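Local coordinates for response regulator receiver protein (Desulfuromonas acetoxidans, PDB 2ZAY) that probably serves as the receiver (CheY-like) domain of a larger response regulator in two-component signalling, at residues 11-15 / 16-20; 68-71 / 72-76; 120-123 / 124-128. All blocks are in the same frame, centred on the assembly; numbering follows the deposited sequence.

Contact 1. Residues 11-15 / 16-20; sequences IMLVD and TQLPA
Asp-15, the first residue after strand 9-14, is still extended (phi/psi -155°/145°). From Thr-16 onward the chain turns away, and the turn at 17-20 carries a backbone bond from Ala-20 N to Gln-17 O, 3.0 Å. The first bend closes on a side chain. Gln-17 N donates to Asp-15 OD2 at 2.9 Å, making an Asx turn in which the N-H meets the anti side of the carboxylate, somewhat out of its plane. With chi1 at -164°, CG of Asp-15 stands anti to the backbone N and leans past Thr-16 N toward Gln-17. The Gln-17 amide plane is nearly perpendicular to the carboxylate; of its side chain, CG comes nearest to Asp-15 OD2, 3.1 Å. Leu-18 turns its CD2 back to Asp-15 CB, 3.9 Å, and Leu-13 CG, 4.2 Å, and its CG is 3.5 Å from Asp-15 O. The other carboxylate oxygen, OD1, forms a salt bridge with Lys-111, while Thr-16 OG1 bonds to Glu-59. This acidic cluster with a lysine, at the ends of parallel strands, corresponds to the active-site region of receiver domains; Glu-59 probably stands where many relatives carry the phosphoacceptor aspartate. Strand 9-14 runs between strands 33-38 and 55-59; Met-12 and Val-14 pack on helix 41-51, and Leu-18 reaches Gln-37.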
loop_
_atom_site.group_PDB
_atom_site.type_symbol
_atom_site.label_atom_id
_atom_site.label_comp_id
_atom_site.label_asym_id
_atom_site.label_seq_id
_atom_site.Cartn_x
_atom_site.Cartn_y
_atom_site.Cartn_z
ATOM N N ILE A 11 4.436 3.276 7.559
ATOM C CA ILE A 11 3.906 2.576 6.399
ATOM C C ILE A 11 2.425 2.288 6.624
ATOM O O ILE A 11 2.078 1.605 7.581
ATOM C CB ILE A 11 4.637 1.224 6.187
ATOM C CG1 ILE A 11 6.149 1.446 6.094
ATOM C CG2 ILE A 11 4.115 0.539 4.927
ATOM C CD1 ILE A 11 6.605 2.163 4.836
ATOM N N MET A 12 1.551 2.814 5.771
ATOM C CA MET A 12 0.127 2.527 5.934
ATOM C C MET A 12 -0.242 1.339 5.057
ATOM O O MET A 12 0.128 1.284 3.887
ATOM C CB MET A 12 -0.742 3.735 5.556
ATOM C CG MET A 12 -2.264 3.450 5.607
ATOM S SD MET A 12 -3.358 4.896 5.271
ATOM C CE MET A 12 -3.003 5.849 6.565
ATOM N N LEU A 13 -0.957 0.378 5.633
ATOM C CA LEU A 13 -1.393 -0.804 4.893
ATOM C C LEU A 13 -2.925 -0.850 4.889
ATOM O O LEU A 13 -3.544 -0.817 5.949
ATOM C CB LEU A 13 -0.833 -2.061 5.561
ATOM C CG LEU A 13 -1.285 -3.425 5.048
ATOM C CD1 LEU A 13 -0.884 -3.584 3.592
ATOM C CD2 LEU A 13 -0.646 -4.521 5.904
ATOM N N VAL A 14 -3.527 -0.924 3.703
ATOM C CA VAL A 14 -4.986 -0.966 3.564
ATOM C C VAL A 14 -5.385 -2.296 2.912
ATOM O O VAL A 14 -4.994 -2.578 1.779
ATOM C CB VAL A 14 -5.502 0.186 2.655
ATOM C CG1 VAL A 14 -7.014 0.309 2.788
ATOM C CG2 VAL A 14 -4.820 1.495 3.012
ATOM N N ASP A 15 -6.161 -3.112 3.619
ATOM C CA ASP A 15 -6.578 -4.410 3.079
ATOM C C ASP A 15 -7.884 -4.824 3.752
ATOM O O ASP A 15 -8.083 -4.546 4.936
ATOM C CB ASP A 15 -5.500 -5.465 3.351
ATOM C CG ASP A 15 -5.672 -6.715 2.495
ATOM O OD1 ASP A 15 -5.144 -6.743 1.367
ATOM O OD2 ASP A 15 -6.347 -7.663 2.945
ATOM N N THR A 16 -8.767 -5.486 3.007
ATOM C CA THR A 16 -10.051 -5.906 3.559
ATOM C C THR A 16 -9.962 -7.172 4.416
ATOM O O THR A 16 -10.936 -7.561 5.062
ATOM C CB THR A 16 -11.110 -6.104 2.444
ATOM O OG1 THR A 16 -10.616 -7.020 1.461
ATOM C CG2 THR A 16 -11.436 -4.771 1.775
ATOM N N GLN A 17 -8.801 -7.816 4.416
ATOM C CA GLN A 17 -8.598 -9.007 5.234
ATOM C C GLN A 17 -7.220 -8.942 5.881
ATOM O O GLN A 17 -6.336 -9.762 5.610
ATOM C CB GLN A 17 -8.760 -10.287 4.397
ATOM C CG GLN A 17 -7.793 -10.433 3.245
ATOM C CD GLN A 17 -8.280 -11.431 2.207
ATOM O OE1 GLN A 17 -9.376 -11.289 1.658
ATOM N NE2 GLN A 17 -7.463 -12.445 1.926
ATOM N N LEU A 18 -7.053 -7.941 6.742
ATOM C CA LEU A 18 -5.805 -7.716 7.463
ATOM C C LEU A 18 -5.311 -8.939 8.237
ATOM O O LEU A 18 -4.105 -9.173 8.331
ATOM C CB LEU A 18 -5.967 -6.525 8.414
ATOM C CG LEU A 18 -6.037 -5.149 7.741
ATOM C CD1 LEU A 18 -6.462 -4.091 8.747
ATOM C CD2 LEU A 18 -4.670 -4.806 7.151
ATOM N N PRO A 19 -6.232 -9.727 8.818
ATOM C CA PRO A 19 -5.803 -10.913 9.565
ATOM C C PRO A 19 -4.935 -11.845 8.716
ATOM O O PRO A 19 -4.004 -12.471 9.217
ATOM C CB PRO A 19 -7.127 -11.557 9.964
ATOM C CG PRO A 19 -8.006 -10.370 10.182
ATOM C CD PRO A 19 -7.681 -9.503 8.983
ATOM N N ALA A 20 -5.242 -11.925 7.426
ATOM C CA ALA A 20 -4.484 -12.781 6.520
ATOM C C ALA A 20 -3.052 -12.288 6.329
ATOM O O ALA A 20 -2.178 -13.059 5.925
ATOM C CB ALA A 20 -5.185 -12.864 5.172
#

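Contact 2. Residues 68-71 / 72-76; sequences MDLF and NSLKK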
loop_
_atom_site.group_PDB
_atom_site.type_symbol
_atom_site.label_atom_id
_atom_site.label_comp_id
_atom_site.label_asym_id
_atom_site.label_seq_id
_atom_site.Cartn_x
_atom_site.Cartn_y
_atom_site.Cartn_z
ATOM N N MET A 68 -7.629 1.552 -6.669
ATOM C CA MET A 68 -7.492 2.613 -7.671
ATOM C C MET A 68 -8.265 3.855 -7.226
ATOM O O MET A 68 -7.846 4.981 -7.494
ATOM C CB MET A 68 -8.003 2.154 -9.041
ATOM C CG MET A 68 -7.080 1.182 -9.763
ATOM S SD MET A 68 -7.631 0.790 -11.458
ATOM C CE MET A 68 -9.053 -0.236 -11.091
ATOM N N ASP A 69 -9.394 3.646 -6.549
ATOM C CA ASP A 69 -10.204 4.758 -6.053
ATOM C C ASP A 69 -9.423 5.472 -4.961
ATOM O O ASP A 69 -9.404 6.701 -4.895
ATOM C CB ASP A 69 -11.532 4.262 -5.471
ATOM C CG ASP A 69 -12.477 3.737 -6.532
ATOM O OD1 ASP A 69 -12.565 4.374 -7.605
ATOM O OD2 ASP A 69 -13.138 2.700 -6.287
ATOM N N LEU A 70 -8.780 4.687 -4.101
ATOM C CA LEU A 70 -7.977 5.237 -3.015
ATOM C C LEU A 70 -6.817 6.024 -3.617
ATOM O O LEU A 70 -6.526 7.139 -3.188
ATOM C CB LEU A 70 -7.429 4.113 -2.124
ATOM C CG LEU A 70 -6.496 4.539 -0.978
ATOM C CD1 LEU A 70 -7.196 5.572 -0.114
ATOM C CD2 LEU A 70 -6.100 3.323 -0.140
ATOM N N PHE A 71 -6.153 5.433 -4.609
ATOM C CA PHE A 71 -5.035 6.100 -5.263
ATOM C C PHE A 71 -5.477 7.478 -5.771
ATOM O O PHE A 71 -4.802 8.484 -5.540
ATOM C CB PHE A 71 -4.544 5.269 -6.445
ATOM C CG PHE A 71 -3.332 5.845 -7.130
ATOM C CD1 PHE A 71 -2.054 5.548 -6.674
ATOM C CD2 PHE A 71 -3.473 6.689 -8.228
ATOM C CE1 PHE A 71 -0.924 6.078 -7.305
ATOM C CE2 PHE A 71 -2.362 7.227 -8.866
ATOM C CZ PHE A 71 -1.077 6.922 -8.406
ATOM N N ASN A 72 -6.613 7.519 -6.464
ATOM C CA ASN A 72 -7.116 8.783 -7.004
ATOM C C ASN A 72 -7.480 9.780 -5.907
ATOM O O ASN A 72 -7.222 10.978 -6.048
ATOM C CB ASN A 72 -8.343 8.553 -7.898
ATOM C CG ASN A 72 -8.006 7.804 -9.181
ATOM O OD1 ASN A 72 -6.902 7.927 -9.715
ATOM N ND2 ASN A 72 -8.968 7.041 -9.692
ATOM N N SER A 73 -8.079 9.294 -4.823
ATOM C CA SER A 73 -8.458 10.178 -3.721
ATOM C C SER A 73 -7.230 10.803 -3.064
ATOM O O SER A 73 -7.245 11.969 -2.675
ATOM C CB SER A 73 -9.273 9.408 -2.680
ATOM O OG SER A 73 -10.500 8.982 -3.238
ATOM N N LEU A 74 -6.162 10.021 -2.938
ATOM C CA LEU A 74 -4.926 10.514 -2.340
ATOM C C LEU A 74 -4.310 11.611 -3.208
ATOM O O LEU A 74 -3.648 12.522 -2.707
ATOM C CB LEU A 74 -3.934 9.359 -2.183
ATOM C CG LEU A 74 -4.370 8.318 -1.144
ATOM C CD1 LEU A 74 -3.529 7.056 -1.264
ATOM C CD2 LEU A 74 -4.244 8.930 0.256
ATOM N N LYS A 75 -4.531 11.519 -4.515
ATOM C CA LYS A 75 -3.984 12.501 -5.446
ATOM C C LYS A 75 -4.692 13.845 -5.336
ATOM O O LYS A 75 -4.189 14.857 -5.818
ATOM C CB LYS A 75 -4.086 11.981 -6.885
ATOM C CG LYS A 75 -3.024 10.964 -7.263
ATOM C CD LYS A 75 -1.669 11.634 -7.410
ATOM C CE LYS A 75 -0.557 10.638 -7.765
ATOM N NZ LYS A 75 -0.157 9.765 -6.621
ATOM N N LYS A 76 -5.846 13.860 -4.683
ATOM C CA LYS A 76 -6.616 15.091 -4.544
ATOM C C LYS A 76 -6.189 15.998 -3.390
ATOM O O LYS A 76 -6.592 17.160 -3.324
ATOM C CB LYS A 76 -8.102 14.755 -4.413
ATOM C CG LYS A 76 -8.696 14.101 -5.658
ATOM C CD LYS A 76 -10.193 13.859 -5.502
ATOM C CE LYS A 76 -10.949 15.167 -5.285
ATOM N NZ LYS A 76 -12.410 14.942 -5.087
HETATM O O HOH W 1 -1.907 8.689 -4.998
#
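Asp-69 O is gripped twice by Ser-73, by its backbone N at 2.9 Å and its OG at 3.0 Å, the two donors coming from opposite faces of the carbonyl plane. The serine hydroxyl is thereby satisfied on its own helix, while Asp-69 OD2 accepts from Ser-66 N. Helical i to i+4 bonds also join Asn-72 N to Met-68 O and Leu-74 N to Leu-70 O; the one from Lys-75 N to Phe-71 O is longer, 3.2 Å. Phe-71 O takes a second donor, a water at 3.0 Å, which in turn accepts from Lys-75 NZ at 2.6 Å. The lysine arm, bent at chi2 and chi4, lays CE and NZ against the ring, NZ 3.5 Å from Phe-71 CZ, and the ammonium also bonds to Ala-81 O. The same water sits over the centre of one face of the Phe-71 ring. Asn-72 OD1 lies at the ring edge, in plane. With an alanine here instead of Phe-71, the water would probably lose the ring beneath it and the lysine arm its packing. Leu-70 and Leu-74 meet obliquely and face helix 41-51 and strand 55-59. Phe-71 O is thus satisfied by Lys-75 N and by a water bonded to Lys-75 NZ, and the lysine charge, near the C-terminal end of helix 67-75, probably interacts favourably with the helix dipole.

Contact 3. Residues 120-123 / 124-128; sequences ARIK and RVLKL
Ile-122 and Leu-126, one helical turn apart, lie side by side and point the same way, with Ile-122 CG2 3.8 Å from Leu-126 CD1. In Ile-122 the CG2 branch is anti to the backbone N (CG1 has chi1 -68°), which puts this methyl on the side of the leucine. Beneath the pair, Leu-126 N donates to Ile-122 O at 3.0 Å, nearly in line with the carbonyl. Val-125, on the neighbouring side of the helix, sets CG2 3.5 Å from Arg-121 O and faces Leu-55, Pro-84 and Ile-106. These apolar residues form the inner side of helix 115-129, the last helix of the alternating alpha/beta receiver fold, which packs across strands 9-14, 33-38 and 55-59: Ile-122 touches Ile-11 and Ile-57, and Leu-126 touches Trp-9 and Phe-33. Charged side chains occupy other sides of the helix. Lys-123 is extended and carries NZ to a salt bridge with Glu-31, while Arg-121 pairs with Asp-107 through NH1. Lys-127 bends at chi3 and chi4 and doubles back toward the preceding turn, so that its NZ comes over the Lys-123 carbonyl, 3.5 Å from Lys-123 O, and 3.9 Å from Lys-123 CB. From there Lys-127 NZ donates to a water at 2.7 Å, and the water donates to Ala-120 O at 2.9 Å, linking residues seven apart; Arg-124 N bonds to the same carbonyl.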
loop_
_atom_site.group_PDB
_atom_site.type_symbol
_atom_site.label_atom_id
_atom_site.label_comp_id
_atom_site.label_asym_id
_atom_site.label_seq_id
_atom_site.Cartn_x
_atom_site.Cartn_y
_atom_site.Cartn_z
ATOM N N ALA A 120 11.777 -6.069 1.074
ATOM C CA ALA A 120 12.728 -5.582 0.079
ATOM C C ALA A 120 12.082 -4.589 -0.897
ATOM O O ALA A 120 12.710 -3.612 -1.298
ATOM C CB ALA A 120 13.315 -6.760 -0.692
ATOM N N ARG A 121 10.833 -4.851 -1.277
ATOM C CA ARG A 121 10.100 -3.990 -2.215
ATOM C C ARG A 121 9.848 -2.610 -1.607
ATOM O O ARG A 121 9.975 -1.588 -2.281
ATOM C CB ARG A 121 8.770 -4.652 -2.598
ATOM C CG ARG A 121 8.919 -5.846 -3.542
ATOM C CD ARG A 121 9.067 -5.373 -4.975
ATOM N NE ARG A 121 9.410 -6.441 -5.911
ATOM C CZ ARG A 121 9.619 -6.238 -7.208
ATOM N NH1 ARG A 121 9.509 -5.013 -7.704
ATOM N NH2 ARG A 121 9.953 -7.247 -8.004
ATOM N N ILE A 122 9.487 -2.594 -0.330
ATOM C CA ILE A 122 9.249 -1.352 0.397
ATOM C C ILE A 122 10.557 -0.568 0.469
ATOM O O ILE A 122 10.608 0.611 0.114
ATOM C CB ILE A 122 8.755 -1.640 1.839
ATOM C CG1 ILE A 122 7.353 -2.255 1.786
ATOM C CG2 ILE A 122 8.762 -0.357 2.677
ATOM C CD1 ILE A 122 6.784 -2.633 3.146
ATOM N N LYS A 123 11.621 -1.236 0.907
ATOM C CA LYS A 123 12.922 -0.587 1.035
ATOM C C LYS A 123 13.453 -0.027 -0.274
ATOM O O LYS A 123 14.012 1.064 -0.300
ATOM C CB LYS A 123 13.952 -1.560 1.618
ATOM C CG LYS A 123 13.751 -1.859 3.094
ATOM C CD LYS A 123 14.695 -2.962 3.561
ATOM C CE LYS A 123 14.537 -3.224 5.051
ATOM N NZ LYS A 123 15.468 -4.288 5.520
ATOM N N ARG A 124 13.273 -0.764 -1.367
ATOM C CA ARG A 124 13.775 -0.280 -2.643
ATOM C C ARG A 124 13.131 1.052 -3.014
ATOM O O ARG A 124 13.810 1.973 -3.462
ATOM C CB ARG A 124 13.516 -1.295 -3.757
ATOM C CG ARG A 124 14.336 -0.996 -5.002
ATOM C CD ARG A 124 15.828 -1.176 -4.717
ATOM N NE ARG A 124 16.680 -0.563 -5.734
ATOM C CZ ARG A 124 16.884 0.746 -5.849
ATOM N NH1 ARG A 124 16.297 1.585 -5.004
ATOM N NH2 ARG A 124 17.680 1.217 -6.802
ATOM N N VAL A 125 11.820 1.142 -2.820
ATOM C CA VAL A 125 11.075 2.351 -3.131
ATOM C C VAL A 125 11.484 3.494 -2.213
ATOM O O VAL A 125 11.639 4.632 -2.657
ATOM C CB VAL A 125 9.555 2.113 -2.992
ATOM C CG1 VAL A 125 8.806 3.439 -3.053
ATOM C CG2 VAL A 125 9.080 1.204 -4.106
ATOM N N LEU A 126 11.651 3.190 -0.931
ATOM C CA LEU A 126 12.043 4.210 0.029
ATOM C C LEU A 126 13.443 4.728 -0.302
ATOM O O LEU A 126 13.697 5.922 -0.224
ATOM C CB LEU A 126 12.015 3.646 1.454
ATOM C CG LEU A 126 10.650 3.218 2.014
ATOM C CD1 LEU A 126 10.821 2.708 3.455
ATOM C CD2 LEU A 126 9.679 4.400 1.983
ATOM N N LYS A 127 14.350 3.832 -0.686
ATOM C CA LYS A 127 15.707 4.253 -1.016
ATOM C C LYS A 127 15.706 5.165 -2.233
ATOM O O LYS A 127 16.447 6.143 -2.282
ATOM C CB LYS A 127 16.609 3.046 -1.295
ATOM C CG LYS A 127 16.749 2.075 -0.141
ATOM C CD LYS A 127 17.930 1.133 -0.358
ATOM C CE LYS A 127 17.593 -0.300 0.043
ATOM N NZ LYS A 127 16.761 -1.003 -0.984
ATOM N N LEU A 128 14.872 4.837 -3.213
ATOM C CA LEU A 128 14.766 5.617 -4.441
ATOM C C LEU A 128 14.143 6.999 -4.266
ATOM O O LEU A 128 14.618 7.978 -4.846
ATOM C CB LEU A 128 13.937 4.859 -5.480
ATOM C CG LEU A 128 14.510 3.582 -6.098
ATOM C CD1 LEU A 128 13.448 2.916 -6.962
ATOM C CD2 LEU A 128 15.750 3.915 -6.925
HETATM O O HOH W 2 15.637 -3.444 -1.201
#

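The contacts follow one another along the chain: contact 1 at the end of strand 9-14, next to the central strand 55-59, contact 2 in helix 67-75, contact 3 in the final helix 115-129. Their centres lie about 17 Å (1 and 2), 19 Å (1 and 3) and 21 Å (2 and 3) apart. Contact 1 touches both others, through Val-14 CG2 and Leu-70 CD2 at 3.9 Å and through Ile-11 CD1 and Ile-122 CG2 at 4.0 Å. Strand 9-14 thus packs against helix 67-75 on one face of the parallel sheet and helix 115-129 on the other, and contact 1 adds the strand end whose Asp-15 lies in the acidic cluster where receiver signalling is probably centred.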